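Local coordinates for protein catalase (PDB 2J2M) that breaks hydrogen peroxide down to water and oxygen at a haem group, working as an assembly of four chains, at residues F201-A206 / I213-V218; N70-Y75 / L260-L265; N445-V450 / E476-D481. One frame throughout, in Å; residues are numbered along the deposited sequence.

How the interactions relate
Running from the N terminus, the chain first enters residues 70-75, in the loop between strands 59-68 and 87-95. At 260-265, on strand 257-265, interaction 2 closes a long loop. Nested inside that loop is interaction 1, the short hairpin of strands 201-204 and 210-219. The two centres lie about 6 Å apart, and strands 210-219 and 257-265 are neighbours in one antiparallel sheet; Asn205 to Lys74 and Arg216 to Gln263 join the two contacts by probable hydrogen bonds. Interaction 3 follows in series, its centre about 41 and 44 Å from theirs, and joins the C-terminal parts of helices 433-447 and 468-477 and the residues that follow, in the helical C-terminal region.

Interaction 1. Residues F201-A206 / I213-V218; sequences FKWVNA and IKLRWV
Phe201 and Ile213 form an antiparallel hydrogen-bonded pair at the open end of a beta hairpin, each backbone giving and taking one bond. Phe201 N reaches Ile213 O at 2.8 Å, in the carbonyl plane, while the return bond, from Ile213 N to Phe201 O, comes in 35° above the carbonyl plane. Beyond its CB, which touches Ile213 CG1, the Phe201 ring leads away, and its side chain lies about 8 Å from a haem. Lys202 turns to the other side of the sheet, where its amine forms a salt bridge with Glu328. Trp203 and Ile213 carry most of the side-chain contact. The indole lies across Ile213, whose CG1 stands 3.6 Å from the centroid of the five-membered ring and 8° off the normal, a CH-pi contact over the face. Ile213 CG1 sits between the backbone N and carbonyl carbon (chi1 73°), which lets CG2 and CD1 spread over the same indole, CD1 coming 3.6 Å from Trp203 NE1. Farther along the ring, Leu215 CD1 meets Trp203 CZ2 obliquely at 3.9 Å. A branched aliphatic residue suits this place because it can cover a broad flat ring with several carbons. The chemistry therefore divides in two: paired amides fix the register of the strands, and dispersion between indole and alkyl groups fills the buried space beside them.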
loop_
_atom_site.group_PDB
_atom_site.type_symbol
_atom_site.label_atom_id
_atom_site.label_comp_id
_atom_site.label_asym_id
_atom_site.label_seq_id
_atom_site.Cartn_x
_atom_site.Cartn_y
_atom_site.Cartn_z
ATOM N N PHE A 201 -23.909 -24.481 -8.332
ATOM C CA PHE A 201 -23.724 -23.451 -9.348
ATOM C C PHE A 201 -24.751 -23.682 -10.440
ATOM O O PHE A 201 -25.594 -24.618 -10.344
ATOM C CB PHE A 201 -22.303 -23.510 -9.925
ATOM C CG PHE A 201 -21.255 -23.033 -8.972
ATOM C CD1 PHE A 201 -20.750 -21.754 -9.067
ATOM C CD2 PHE A 201 -20.807 -23.847 -7.937
ATOM C CE1 PHE A 201 -19.793 -21.294 -8.163
ATOM C CE2 PHE A 201 -19.857 -23.382 -7.036
ATOM C CZ PHE A 201 -19.361 -22.102 -7.163
ATOM N N LYS A 202 -24.712 -22.823 -11.461
ATOM C CA LYS A 202 -25.568 -22.992 -12.627
ATOM C C LYS A 202 -24.711 -23.295 -13.847
ATOM O O LYS A 202 -23.700 -22.624 -14.103
ATOM C CB LYS A 202 -26.401 -21.732 -12.882
ATOM C CG LYS A 202 -27.543 -21.522 -11.891
ATOM C CD LYS A 202 -28.151 -20.124 -12.025
ATOM C CE LYS A 202 -29.545 -20.097 -11.379
ATOM N NZ LYS A 202 -30.334 -18.854 -11.591
ATOM N N TRP A 203 -25.111 -24.317 -14.594
ATOM C CA TRP A 203 -24.535 -24.569 -15.899
ATOM C C TRP A 203 -25.659 -24.378 -16.905
ATOM O O TRP A 203 -26.786 -24.874 -16.706
ATOM C CB TRP A 203 -23.993 -25.982 -15.962
ATOM C CG TRP A 203 -22.643 -26.189 -15.300
ATOM C CD1 TRP A 203 -21.938 -25.294 -14.531
ATOM C CD2 TRP A 203 -21.858 -27.391 -15.336
ATOM N NE1 TRP A 203 -20.763 -25.856 -14.106
ATOM C CE2 TRP A 203 -20.683 -27.141 -14.586
ATOM C CE3 TRP A 203 -22.018 -28.642 -15.959
ATOM C CZ2 TRP A 203 -19.665 -28.107 -14.436
ATOM C CZ3 TRP A 203 -21.028 -29.601 -15.788
ATOM C CH2 TRP A 203 -19.866 -29.333 -15.029
ATOM N N VAL A 204 -25.359 -23.621 -17.957
ATOM C CA VAL A 204 -26.292 -23.289 -19.016
ATOM C C VAL A 204 -25.721 -23.898 -20.296
ATOM O O VAL A 204 -24.518 -23.736 -20.564
ATOM C CB VAL A 204 -26.367 -21.760 -19.198
ATOM C CG1 VAL A 204 -27.411 -21.379 -20.239
ATOM C CG2 VAL A 204 -26.649 -21.054 -17.858
ATOM N N ASN A 205 -26.554 -24.609 -21.071
ATOM C CA ASN A 205 -26.102 -25.150 -22.370
ATOM C C ASN A 205 -26.332 -24.195 -23.528
ATOM O O ASN A 205 -26.783 -23.043 -23.329
ATOM C CB ASN A 205 -26.632 -26.579 -22.674
ATOM C CG ASN A 205 -28.151 -26.641 -22.799
ATOM O OD1 ASN A 205 -28.809 -25.673 -23.190
ATOM N ND2 ASN A 205 -28.708 -27.783 -22.444
ATOM N N ALA A 206 -26.006 -24.682 -24.733
ATOM C CA ALA A 206 -25.986 -23.868 -25.947
ATOM C C ALA A 206 -27.367 -23.340 -26.299
ATOM O O ALA A 206 -27.494 -22.333 -27.000
ATOM C CB ALA A 206 -25.419 -24.654 -27.099
ATOM N N ILE A 213 -25.836 -27.444 -10.420
ATOM C CA ILE A 213 -24.789 -28.459 -10.355
ATOM C C ILE A 213 -23.957 -28.324 -9.081
ATOM O O ILE A 213 -23.736 -27.214 -8.590
ATOM C CB ILE A 213 -23.862 -28.431 -11.617
ATOM C CG1 ILE A 213 -22.944 -27.205 -11.586
ATOM C CG2 ILE A 213 -24.683 -28.461 -12.917
ATOM C CD1 ILE A 213 -21.566 -27.501 -11.063
ATOM N N LYS A 214 -23.527 -29.474 -8.564
ATOM C CA LYS A 214 -22.537 -29.572 -7.495
ATOM C C LYS A 214 -21.318 -30.276 -8.132
ATOM O O LYS A 214 -21.464 -31.096 -9.077
ATOM C CB LYS A 214 -23.101 -30.419 -6.350
ATOM C CG LYS A 214 -22.985 -29.866 -4.921
ATOM C CD LYS A 214 -23.948 -28.734 -4.693
ATOM C CE LYS A 214 -24.821 -28.916 -3.463
ATOM N NZ LYS A 214 -24.234 -28.877 -2.091
ATOM N N LEU A 215 -20.126 -29.946 -7.624
ATOM C CA LEU A 215 -18.884 -30.494 -8.147
ATOM C C LEU A 215 -18.190 -31.304 -7.084
ATOM O O LEU A 215 -18.211 -30.936 -5.915
ATOM C CB LEU A 215 -17.981 -29.382 -8.650
ATOM C CG LEU A 215 -17.800 -29.090 -10.147
ATOM C CD1 LEU A 215 -18.597 -29.971 -11.129
ATOM C CD2 LEU A 215 -17.987 -27.589 -10.449
ATOM N N ARG A 216 -17.525 -32.368 -7.517
ATOM C CA ARG A 216 -17.057 -33.436 -6.649
ATOM C C ARG A 216 -15.677 -33.951 -7.107
ATOM O O ARG A 216 -15.540 -34.426 -8.238
ATOM C CB ARG A 216 -18.085 -34.587 -6.717
ATOM C CG ARG A 216 -18.851 -34.891 -5.428
ATOM C CD ARG A 216 -19.957 -33.914 -5.021
ATOM N NE ARG A 216 -19.881 -33.927 -3.569
ATOM C CZ ARG A 216 -20.863 -34.051 -2.687
ATOM N NH1 ARG A 216 -22.137 -34.063 -3.026
ATOM N NH2 ARG A 216 -20.531 -34.084 -1.418
ATOM N N TRP A 217 -14.658 -33.830 -6.257
ATOM C CA TRP A 217 -13.351 -34.459 -6.530
ATOM C C TRP A 217 -13.120 -35.704 -5.672
ATOM O O TRP A 217 -13.346 -35.673 -4.460
ATOM C CB TRP A 217 -12.191 -33.493 -6.292
ATOM C CG TRP A 217 -12.170 -32.250 -7.134
ATOM C CD1 TRP A 217 -12.669 -31.018 -6.788
ATOM C CD2 TRP A 217 -11.583 -32.093 -8.436
ATOM N NE1 TRP A 217 -12.428 -30.121 -7.787
ATOM C CE2 TRP A 217 -11.757 -30.744 -8.808
ATOM C CE3 TRP A 217 -10.912 -32.953 -9.312
ATOM C CZ2 TRP A 217 -11.305 -30.234 -10.038
ATOM C CZ3 TRP A 217 -10.454 -32.444 -10.550
ATOM C CH2 TRP A 217 -10.650 -31.098 -10.888
ATOM N N VAL A 218 -12.664 -36.788 -6.308
ATOM C CA VAL A 218 -12.490 -38.091 -5.657
ATOM C C VAL A 218 -11.039 -38.507 -5.872
ATOM O O VAL A 218 -10.626 -38.656 -7.010
ATOM C CB VAL A 218 -13.482 -39.191 -6.238
ATOM C CG1 VAL A 218 -13.288 -40.575 -5.536
ATOM C CG2 VAL A 218 -14.994 -38.744 -6.150
#

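Interaction 2. Residues N70-Y75 / L260-L265; sequences NSMKKY and LFVQVL
The backbones of 70-75 and 260-265 make no hydrogen bond with each other: a loop faces a strand, the CA atoms of Tyr75 and Val264 lying 8.5 Å apart, and side chains bridge the distance. Within the loop, Tyr75 N bonds to Met72 O, closing a local turn; both residues direct their side chains at the strand. Val262 and Val264, two places apart on an extended chain, point back at them from the same face.

Tyr75 and Val264 meet midway, one from each segment. Both methyls of the valine touch the phenol ring: CG2 stands 3.8 Å from its centroid and 15° off the normal, a CH-pi contact over the face, while CG1 comes to 3.5 Å from Tyr75 CE2. With CG1 anti to the backbone N (chi1 -178°), Val264 presents its two branches together, and this beta-branched shape suits both the strand and the flat partner. The opposite ring face has Lys74 CG above its rim. The hydroxyl is hydrogen-bonded to Gln292 NE2, so the polar end of the ring is also held. With an alanine at Tyr75, the Val264 methyls would probably lose their aromatic cover and Gln292 this hydroxyl partner.

Met72 makes a slighter contact, its SD lying 3.9 Å from Val262 CG1. The two side chains run antiparallel alongside one another, and bends at chi2 and chi3 of the flexible thioether fit it beside the valine. Trp203 touches both Tyr75 and Val262, joining this patch to the neighbouring hairpin. The whole is apolar packing of a connecting loop onto the large antiparallel sheet that forms the beta-barrel of the catalase fold.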
loop_
_atom_site.group_PDB
_atom_site.type_symbol
_atom_site.label_atom_id
_atom_site.label_comp_id
_atom_site.label_asym_id
_atom_site.label_seq_id
_atom_site.Cartn_x
_atom_site.Cartn_y
_atom_site.Cartn_z
ATOM N N ASN A 70 -15.710 -37.234 -20.333
ATOM C CA ASN A 70 -17.071 -37.184 -20.844
ATOM C C ASN A 70 -17.487 -35.764 -21.156
ATOM O O ASN A 70 -17.465 -34.880 -20.286
ATOM C CB ASN A 70 -18.066 -37.765 -19.828
ATOM C CG ASN A 70 -17.750 -39.210 -19.447
ATOM O OD1 ASN A 70 -17.345 -39.482 -18.323
ATOM N ND2 ASN A 70 -17.933 -40.136 -20.386
ATOM N N SER A 71 -17.879 -35.562 -22.410
ATOM C CA SER A 71 -18.572 -34.360 -22.861
ATOM C C SER A 71 -19.710 -33.971 -21.927
ATOM O O SER A 71 -20.420 -34.836 -21.405
ATOM C CB SER A 71 -19.143 -34.593 -24.243
ATOM O OG SER A 71 -19.528 -33.353 -24.772
ATOM N N MET A 72 -19.859 -32.668 -21.712
ATOM C CA MET A 72 -20.841 -32.118 -20.772
ATOM C C MET A 72 -21.761 -31.148 -21.512
ATOM O O MET A 72 -22.499 -30.355 -20.895
ATOM C CB MET A 72 -20.135 -31.412 -19.593
ATOM C CG MET A 72 -19.417 -32.331 -18.598
ATOM S SD MET A 72 -20.595 -33.324 -17.629
ATOM C CE MET A 72 -20.165 -34.975 -18.189
ATOM N N LYS A 73 -21.733 -31.235 -22.846
ATOM C CA LYS A 73 -22.492 -30.325 -23.698
ATOM C C LYS A 73 -24.008 -30.334 -23.432
ATOM O O LYS A 73 -24.669 -29.334 -23.646
ATOM C CB LYS A 73 -22.187 -30.584 -25.185
ATOM C CG LYS A 73 -22.738 -31.884 -25.746
ATOM C CD LYS A 73 -22.681 -31.879 -27.294
ATOM C CE LYS A 73 -22.218 -33.257 -27.858
ATOM N NZ LYS A 73 -22.368 -34.389 -26.863
ATOM N N LYS A 74 -24.532 -31.473 -22.999
ATOM C CA LYS A 74 -25.903 -31.621 -22.504
ATOM C C LYS A 74 -26.245 -30.544 -21.460
ATOM O O LYS A 74 -27.331 -29.961 -21.493
ATOM C CB LYS A 74 -26.032 -33.011 -21.878
ATOM C CG LYS A 74 -27.428 -33.457 -21.413
ATOM C CD LYS A 74 -27.357 -34.946 -20.926
ATOM C CE LYS A 74 -28.402 -35.261 -19.892
ATOM N NZ LYS A 74 -28.485 -36.690 -19.497
ATOM N N TYR A 75 -25.284 -30.258 -20.589
ATOM C CA TYR A 75 -25.449 -29.367 -19.428
ATOM C C TYR A 75 -24.780 -27.982 -19.533
ATOM O O TYR A 75 -25.245 -27.023 -18.925
ATOM C CB TYR A 75 -24.901 -30.056 -18.171
ATOM C CG TYR A 75 -25.558 -31.354 -17.785
ATOM C CD1 TYR A 75 -24.794 -32.481 -17.548
ATOM C CD2 TYR A 75 -26.952 -31.453 -17.638
ATOM C CE1 TYR A 75 -25.385 -33.677 -17.155
ATOM C CE2 TYR A 75 -27.556 -32.653 -17.266
ATOM C CZ TYR A 75 -26.766 -33.759 -17.025
ATOM O OH TYR A 75 -27.334 -34.951 -16.637
ATOM N N LEU A 260 -13.087 -35.804 -11.334
ATOM C CA LEU A 260 -14.166 -34.795 -11.194
ATOM C C LEU A 260 -15.540 -35.358 -11.599
ATOM O O LEU A 260 -15.720 -35.844 -12.718
ATOM C CB LEU A 260 -13.864 -33.539 -12.023
ATOM C CG LEU A 260 -14.849 -32.362 -11.984
ATOM C CD1 LEU A 260 -14.827 -31.640 -10.621
ATOM C CD2 LEU A 260 -14.542 -31.365 -13.090
ATOM N N PHE A 261 -16.493 -35.287 -10.673
ATOM C CA PHE A 261 -17.843 -35.696 -10.927
ATOM C C PHE A 261 -18.765 -34.480 -10.754
ATOM O O PHE A 261 -18.411 -33.476 -10.098
ATOM C CB PHE A 261 -18.285 -36.801 -9.957
ATOM C CG PHE A 261 -17.544 -38.113 -10.102
ATOM C CD1 PHE A 261 -18.140 -39.189 -10.749
ATOM C CD2 PHE A 261 -16.270 -38.287 -9.537
ATOM C CE1 PHE A 261 -17.485 -40.416 -10.868
ATOM C CE2 PHE A 261 -15.583 -39.510 -9.656
ATOM C CZ PHE A 261 -16.193 -40.576 -10.322
ATOM N N VAL A 262 -19.959 -34.598 -11.340
ATOM C CA VAL A 262 -20.924 -33.534 -11.338
ATOM C C VAL A 262 -22.268 -34.083 -10.884
ATOM O O VAL A 262 -22.683 -35.145 -11.318
ATOM C CB VAL A 262 -20.999 -32.822 -12.741
ATOM C CG1 VAL A 262 -21.560 -33.744 -13.826
ATOM C CG2 VAL A 262 -21.819 -31.539 -12.668
ATOM N N GLN A 263 -22.925 -33.361 -9.987
ATOM C CA GLN A 263 -24.323 -33.628 -9.631
ATOM C C GLN A 263 -25.234 -32.568 -10.236
ATOM O O GLN A 263 -24.965 -31.365 -10.149
ATOM C CB GLN A 263 -24.506 -33.684 -8.113
ATOM C CG GLN A 263 -23.917 -34.931 -7.470
ATOM C CD GLN A 263 -23.914 -34.819 -5.974
ATOM O OE1 GLN A 263 -23.207 -33.994 -5.411
ATOM N NE2 GLN A 263 -24.724 -35.633 -5.315
ATOM N N VAL A 264 -26.318 -33.048 -10.844
ATOM C CA VAL A 264 -27.238 -32.221 -11.612
ATOM C C VAL A 264 -28.669 -32.297 -11.067
ATOM O O VAL A 264 -29.263 -33.368 -10.918
ATOM C CB VAL A 264 -27.213 -32.605 -13.111
ATOM C CG1 VAL A 264 -28.137 -31.703 -13.908
ATOM C CG2 VAL A 264 -25.783 -32.517 -13.663
ATOM N N LEU A 265 -29.196 -31.117 -10.786
ATOM C CA LEU A 265 -30.495 -30.936 -10.195
ATOM C C LEU A 265 -31.245 -29.910 -11.019
ATOM O O LEU A 265 -30.826 -28.754 -11.113
ATOM C CB LEU A 265 -30.357 -30.421 -8.756
ATOM C CG LEU A 265 -31.674 -30.025 -8.066
ATOM C CD1 LEU A 265 -32.608 -31.237 -7.800
ATOM C CD2 LEU A 265 -31.379 -29.269 -6.781
#

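Interaction 3. Residues N445-V450 / E476-D481; sequences NDLQQV and EALNVD
Leu478 packs against Leu447 where helices 433-447 and 468-477 approach each other. This is the more enclosed part of the contact: Leu478 CD2 lies 4.0 Å from Leu447 CB and 4.1 Å from Leu447 CD1, the two side chains crossing at about a right angle. Leu447 is buried, and its side chain also touches Ala459 and Trp164. Leu478 reaches Ile460 and Val444 besides, so aliphatic groups of helices 433-447 and 453-466 gather round it, with helix 160-169 covering Leu447 from elsewhere in the chain. Leucine suits both places, since its forked end can touch several neighbours and asks for no polar partner.

The solvent side is looser. Gln448 is exposed, and across the contact it offers an aliphatic carbon, CG, at 4.1 Å from Leu478 CD1. Beyond CG its chain runs extended, carrying the amide onward, which suits a residue with an apolar stem and a polar end. Next to it Gln449 stays within its own segment: its NE2 donates to Asn445 O at 2.9 Å with a nearly straight 171° angle, the acceptor lying almost in the amide plane. This bond ties the side chain back to the backbone four residues earlier, while a type I turn from Leu447 to Val450 leads the chain away.

With no hydrogen bond or salt bridge between the two segments, their contact rests on dispersion and the exclusion of water, and any specificity probably rests on the fit of the leucines.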
loop_
_atom_site.group_PDB
_atom_site.type_symbol
_atom_site.label_atom_id
_atom_site.label_comp_id
_atom_site.label_asym_id
_atom_site.label_seq_id
_atom_site.Cartn_x
_atom_site.Cartn_y
_atom_site.Cartn_z
ATOM N N ASN A 445 -13.724 -34.266 23.743
ATOM C CA ASN A 445 -12.438 -33.566 23.905
ATOM C C ASN A 445 -12.489 -32.060 23.666
ATOM O O ASN A 445 -11.784 -31.305 24.330
ATOM C CB ASN A 445 -11.365 -34.150 22.983
ATOM C CG ASN A 445 -10.052 -33.380 23.068
ATOM O OD1 ASN A 445 -9.689 -32.623 22.149
ATOM N ND2 ASN A 445 -9.340 -33.542 24.196
ATOM N N ASP A 446 -13.305 -31.639 22.699
ATOM C CA ASP A 446 -13.456 -30.230 22.380
ATOM C C ASP A 446 -14.405 -29.516 23.345
ATOM O O ASP A 446 -14.146 -28.367 23.770
ATOM C CB ASP A 446 -13.942 -30.064 20.941
ATOM C CG ASP A 446 -13.194 -28.970 20.206
ATOM O OD1 ASP A 446 -13.762 -27.890 19.963
ATOM O OD2 ASP A 446 -12.009 -29.179 19.908
ATOM N N LEU A 447 -15.505 -30.186 23.704
ATOM C CA LEU A 447 -16.474 -29.557 24.613
ATOM C C LEU A 447 -15.990 -29.503 26.056
ATOM O O LEU A 447 -16.442 -28.659 26.822
ATOM C CB LEU A 447 -17.875 -30.170 24.478
ATOM C CG LEU A 447 -18.543 -29.867 23.123
ATOM C CD1 LEU A 447 -19.568 -30.960 22.719
ATOM C CD2 LEU A 447 -19.156 -28.465 23.095
ATOM N N GLN A 448 -15.052 -30.378 26.411
ATOM C CA GLN A 448 -14.406 -30.347 27.737
ATOM C C GLN A 448 -13.622 -29.055 27.941
ATOM O O GLN A 448 -13.319 -28.696 29.085
ATOM C CB GLN A 448 -13.479 -31.554 27.944
ATOM C CG GLN A 448 -14.178 -32.755 28.575
ATOM C CD GLN A 448 -13.416 -34.071 28.422
ATOM O OE1 GLN A 448 -12.301 -34.120 27.862
ATOM N NE2 GLN A 448 -14.020 -35.155 28.915
ATOM N N GLN A 449 -13.304 -28.369 26.833
ATOM C CA GLN A 449 -12.537 -27.121 26.859
ATOM C C GLN A 449 -13.400 -25.853 26.898
ATOM O O GLN A 449 -12.862 -24.752 27.049
ATOM C CB GLN A 449 -11.594 -27.059 25.657
ATOM C CG GLN A 449 -10.439 -28.031 25.703
ATOM C CD GLN A 449 -9.699 -28.088 24.369
ATOM O OE1 GLN A 449 -8.870 -27.210 24.041
ATOM N NE2 GLN A 449 -9.996 -29.123 23.588
ATOM N N VAL A 450 -14.717 -26.004 26.737
ATOM C CA VAL A 450 -15.672 -24.899 26.881
ATOM C C VAL A 450 -15.858 -24.602 28.384
ATOM O O VAL A 450 -15.908 -25.531 29.191
ATOM C CB VAL A 450 -17.053 -25.182 26.156
ATOM C CG1 VAL A 450 -18.041 -24.016 26.340
ATOM C CG2 VAL A 450 -16.863 -25.449 24.654
ATOM N N GLU A 476 -23.914 -38.016 28.694
ATOM C CA GLU A 476 -23.300 -38.921 29.656
ATOM C C GLU A 476 -21.822 -38.622 29.824
ATOM O O GLU A 476 -21.337 -38.489 30.952
ATOM C CB GLU A 476 -23.503 -40.391 29.256
ATOM C CG GLU A 476 -24.902 -40.948 29.570
ATOM C CD GLU A 476 -24.858 -42.419 30.015
ATOM O OE1 GLU A 476 -25.746 -43.217 29.598
ATOM O OE2 GLU A 476 -23.927 -42.767 30.791
ATOM N N ALA A 477 -21.118 -38.489 28.701
ATOM C CA ALA A 477 -19.679 -38.249 28.716
ATOM C C ALA A 477 -19.299 -36.891 29.318
ATOM O O ALA A 477 -18.167 -36.710 29.732
ATOM C CB ALA A 477 -19.083 -38.415 27.305
ATOM N N LEU A 478 -20.252 -35.966 29.417
ATOM C CA LEU A 478 -19.928 -34.557 29.710
ATOM C C LEU A 478 -19.935 -33.943 31.131
ATOM O O LEU A 478 -19.438 -32.842 31.267
ATOM C CB LEU A 478 -20.551 -33.601 28.674
ATOM C CG LEU A 478 -19.637 -32.860 27.663
ATOM C CD1 LEU A 478 -18.152 -33.272 27.649
ATOM C CD2 LEU A 478 -20.233 -32.884 26.246
ATOM N N ASN A 479 -20.521 -34.508 32.183
ATOM C CA ASN A 479 -21.771 -35.213 32.251
ATOM C C ASN A 479 -22.765 -34.084 32.544
ATOM O O ASN A 479 -22.695 -33.439 33.595
ATOM C CB ASN A 479 -21.760 -36.159 33.458
ATOM C CG ASN A 479 -20.404 -36.856 33.679
ATOM O OD1 ASN A 479 -19.379 -36.210 33.942
ATOM N ND2 ASN A 479 -20.412 -38.194 33.608
ATOM N N VAL A 480 -23.656 -33.812 31.600
ATOM C CA VAL A 480 -24.616 -32.716 31.714
ATOM C C VAL A 480 -26.010 -33.268 31.400
ATOM O O VAL A 480 -26.240 -33.754 30.287
ATOM C CB VAL A 480 -24.281 -31.578 30.711
ATOM C CG1 VAL A 480 -25.381 -30.508 30.711
ATOM C CG2 VAL A 480 -22.905 -30.959 30.999
ATOM N N ASP A 481 -26.937 -33.219 32.360
ATOM C CA ASP A 481 -28.266 -33.775 32.073
ATOM C C ASP A 481 -29.142 -32.796 31.306
ATOM O O ASP A 481 -29.383 -31.669 31.736
ATOM C CB ASP A 481 -28.980 -34.389 33.301
ATOM C CG ASP A 481 -29.236 -33.384 34.405
ATOM O OD1 ASP A 481 -28.351 -32.523 34.631
ATOM O OD2 ASP A 481 -30.311 -33.462 35.059
#